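Local coordinates for 3-polyprenyl-4-hydroxybenzoate decarboxylase and related decarboxylases (Pelotomaculum thermopropionicum, PDB 6H6X), which binds prenylated FMN and metal ions and, as a UbiD-family enzyme, probably catalyses reversible decarboxylation of aromatic acids such as 2,5-furandicarboxylic acid, at residues B[120-125]-B[286-291]. The protein carries 8 engineered substitutions. Residues are numbered along the deposited sequence; the frame is centred on the assembly and turned at random.
Sequences PTHHAG and YHTIIP
Thr288 OG1 is gripped by two hydrogen bonds: His122 NE2 binds it at 2.8 Å, the side chains meeting tip to tip, and Thr132 OG1 of strand 130-139 binds it as well. Within the Rift-related, FMN-binding domain of this UbiD-family enzyme, the contact joins the loop before strand 130-139 to the segment running from short strand 286-287 toward helix 294-315. A hydroxyl suits the spot because it can give one bond and accept another; chi1 of -163° sets OG1 anti to the backbone N. An imidazole suits its place by offering a nitrogen at its edge, near whose plane OG1 lies, and a flat ring to fit between prolines; the bond is moderately bent at 145°. Pro120 CB, from the same loop, lies 3.7 Å above one face, offset toward the rim, while on the opposite side Pro291 CD approaches CG of His122 obliquely at 4.0 Å. An alanine in place of His122 would probably leave Thr288 OG1 without one mate and open a gap between the prolines. Pro120 CD also makes an apolar touch with Tyr286 CE1, 3.9 Å away. Ile289, turned away from the loop, suits a wall against the prenylated flavin by being apolar. His123 CE1 lies 3.6 Å from Pro291 O, which sits near the ring plane.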
loop_
_atom_site.group_PDB
_atom_site.type_symbol
_atom_site.label_atom_id
_atom_site.label_comp_id
_atom_site.label_asym_id
_atom_site.label_seq_id
_atom_site.Cartn_x
_atom_site.Cartn_y
_atom_site.Cartn_z
ATOM N N PRO B 120 -12.489 -23.572 -16.086
ATOM C CA PRO B 120 -11.187 -23.690 -15.438
ATOM C C PRO B 120 -11.186 -24.342 -14.092
ATOM O O PRO B 120 -12.216 -24.396 -13.419
ATOM C CB PRO B 120 -10.742 -22.225 -15.263
ATOM C CG PRO B 120 -11.672 -21.403 -16.111
ATOM C CD PRO B 120 -12.950 -22.170 -16.062
ATOM N N THR B 121 -10.008 -24.806 -13.699
ATOM C CA THR B 121 -9.707 -25.185 -12.310
ATOM C C THR B 121 -8.796 -24.078 -11.793
ATOM O O THR B 121 -7.783 -23.735 -12.432
ATOM C CB THR B 121 -9.065 -26.584 -12.284
ATOM O OG1 THR B 121 -9.915 -27.480 -13.012
ATOM C CG2 THR B 121 -8.944 -27.107 -10.908
ATOM N N HIS B 122 -9.186 -23.421 -10.698
ATOM C CA HIS B 122 -8.575 -22.131 -10.378
ATOM C C HIS B 122 -7.354 -22.222 -9.415
ATOM O O HIS B 122 -6.255 -21.775 -9.754
ATOM C CB HIS B 122 -9.641 -21.174 -9.852
ATOM C CG HIS B 122 -10.649 -20.785 -10.882
ATOM N ND1 HIS B 122 -11.812 -21.497 -11.095
ATOM C CD2 HIS B 122 -10.642 -19.787 -11.795
ATOM C CE1 HIS B 122 -12.484 -20.937 -12.089
ATOM N NE2 HIS B 122 -11.795 -19.902 -12.531
ATOM N N HIS B 123 -7.579 -22.748 -8.219
ATOM C CA HIS B 123 -6.572 -22.834 -7.166
ATOM C C HIS B 123 -6.268 -24.289 -6.802
ATOM O O HIS B 123 -7.100 -25.157 -7.002
ATOM C CB HIS B 123 -7.071 -22.065 -5.941
ATOM C CG HIS B 123 -7.120 -20.578 -6.166
ATOM N ND1 HIS B 123 -8.286 -19.928 -6.506
ATOM C CD2 HIS B 123 -6.147 -19.627 -6.156
ATOM C CE1 HIS B 123 -8.048 -18.626 -6.613
ATOM N NE2 HIS B 123 -6.753 -18.422 -6.443
ATOM N N ALA B 124 -5.075 -24.512 -6.237
ATOM C CA ALA B 124 -4.522 -25.840 -5.844
ATOM C C ALA B 124 -5.481 -26.729 -5.093
ATOM O O ALA B 124 -5.728 -27.855 -5.498
ATOM C CB ALA B 124 -3.267 -25.647 -4.985
ATOM N N GLY B 125 -6.036 -26.231 -3.999
ATOM C CA GLY B 125 -6.997 -27.033 -3.216
ATOM C C GLY B 125 -8.394 -27.290 -3.798
ATOM O O GLY B 125 -9.204 -27.920 -3.137
ATOM N N TYR B 286 -16.356 -17.779 -23.156
ATOM C CA TYR B 286 -16.587 -18.194 -21.802
ATOM C C TYR B 286 -15.893 -17.178 -20.835
ATOM O O TYR B 286 -14.721 -16.873 -21.012
ATOM C CB TYR B 286 -16.092 -19.597 -21.581
ATOM C CG TYR B 286 -16.370 -20.105 -20.173
ATOM C CD1 TYR B 286 -15.503 -19.806 -19.114
ATOM C CD2 TYR B 286 -17.509 -20.846 -19.873
ATOM C CE1 TYR B 286 -15.774 -20.227 -17.828
ATOM C CE2 TYR B 286 -17.760 -21.278 -18.578
ATOM C CZ TYR B 286 -16.881 -20.946 -17.575
ATOM O OH TYR B 286 -17.130 -21.376 -16.284
ATOM N N HIS B 287 -16.618 -16.697 -19.828
ATOM C CA HIS B 287 -16.082 -15.723 -18.848
ATOM C C HIS B 287 -15.854 -16.452 -17.517
ATOM O O HIS B 287 -16.723 -17.186 -17.019
ATOM C CB HIS B 287 -17.055 -14.589 -18.686
ATOM C CG HIS B 287 -16.699 -13.620 -17.617
ATOM N ND1 HIS B 287 -17.654 -12.971 -16.881
ATOM C CD2 HIS B 287 -15.511 -13.174 -17.170
ATOM C CE1 HIS B 287 -17.067 -12.121 -16.062
ATOM N NE2 HIS B 287 -15.767 -12.228 -16.219
ATOM N N THR B 288 -14.646 -16.318 -16.967
ATOM C CA THR B 288 -14.426 -16.801 -15.618
ATOM C C THR B 288 -13.990 -15.656 -14.710
ATOM O O THR B 288 -13.376 -14.689 -15.181
ATOM C CB THR B 288 -13.430 -17.958 -15.585
ATOM O OG1 THR B 288 -13.574 -18.611 -14.326
ATOM C CG2 THR B 288 -11.970 -17.494 -15.813
ATOM N N ILE B 289 -14.357 -15.757 -13.438
ATOM C CA ILE B 289 -13.889 -14.793 -12.439
ATOM C C ILE B 289 -12.937 -15.574 -11.559
ATOM O O ILE B 289 -13.298 -16.612 -11.012
ATOM C CB ILE B 289 -15.060 -14.222 -11.632
ATOM C CG1 ILE B 289 -15.851 -13.201 -12.485
ATOM C CG2 ILE B 289 -14.578 -13.546 -10.375
ATOM C CD1 ILE B 289 -17.254 -12.927 -11.909
ATOM N N ILE B 290 -11.713 -15.099 -11.451
ATOM C CA ILE B 290 -10.721 -15.760 -10.603
ATOM C C ILE B 290 -11.003 -15.336 -9.169
ATOM O O ILE B 290 -11.088 -14.135 -8.894
ATOM C CB ILE B 290 -9.325 -15.335 -10.997
ATOM C CG1 ILE B 290 -9.019 -15.876 -12.407
ATOM C CG2 ILE B 290 -8.306 -15.922 -10.037
ATOM C CD1 ILE B 290 -7.833 -15.145 -13.031
ATOM N N PRO B 291 -11.211 -16.297 -8.259
ATOM C CA PRO B 291 -11.562 -15.859 -6.904
ATOM C C PRO B 291 -10.467 -15.051 -6.232
ATOM O O PRO B 291 -9.262 -15.281 -6.459
ATOM C CB PRO B 291 -11.770 -17.170 -6.182
ATOM C CG PRO B 291 -12.333 -18.046 -7.248
ATOM C CD PRO B 291 -11.433 -17.757 -8.410
#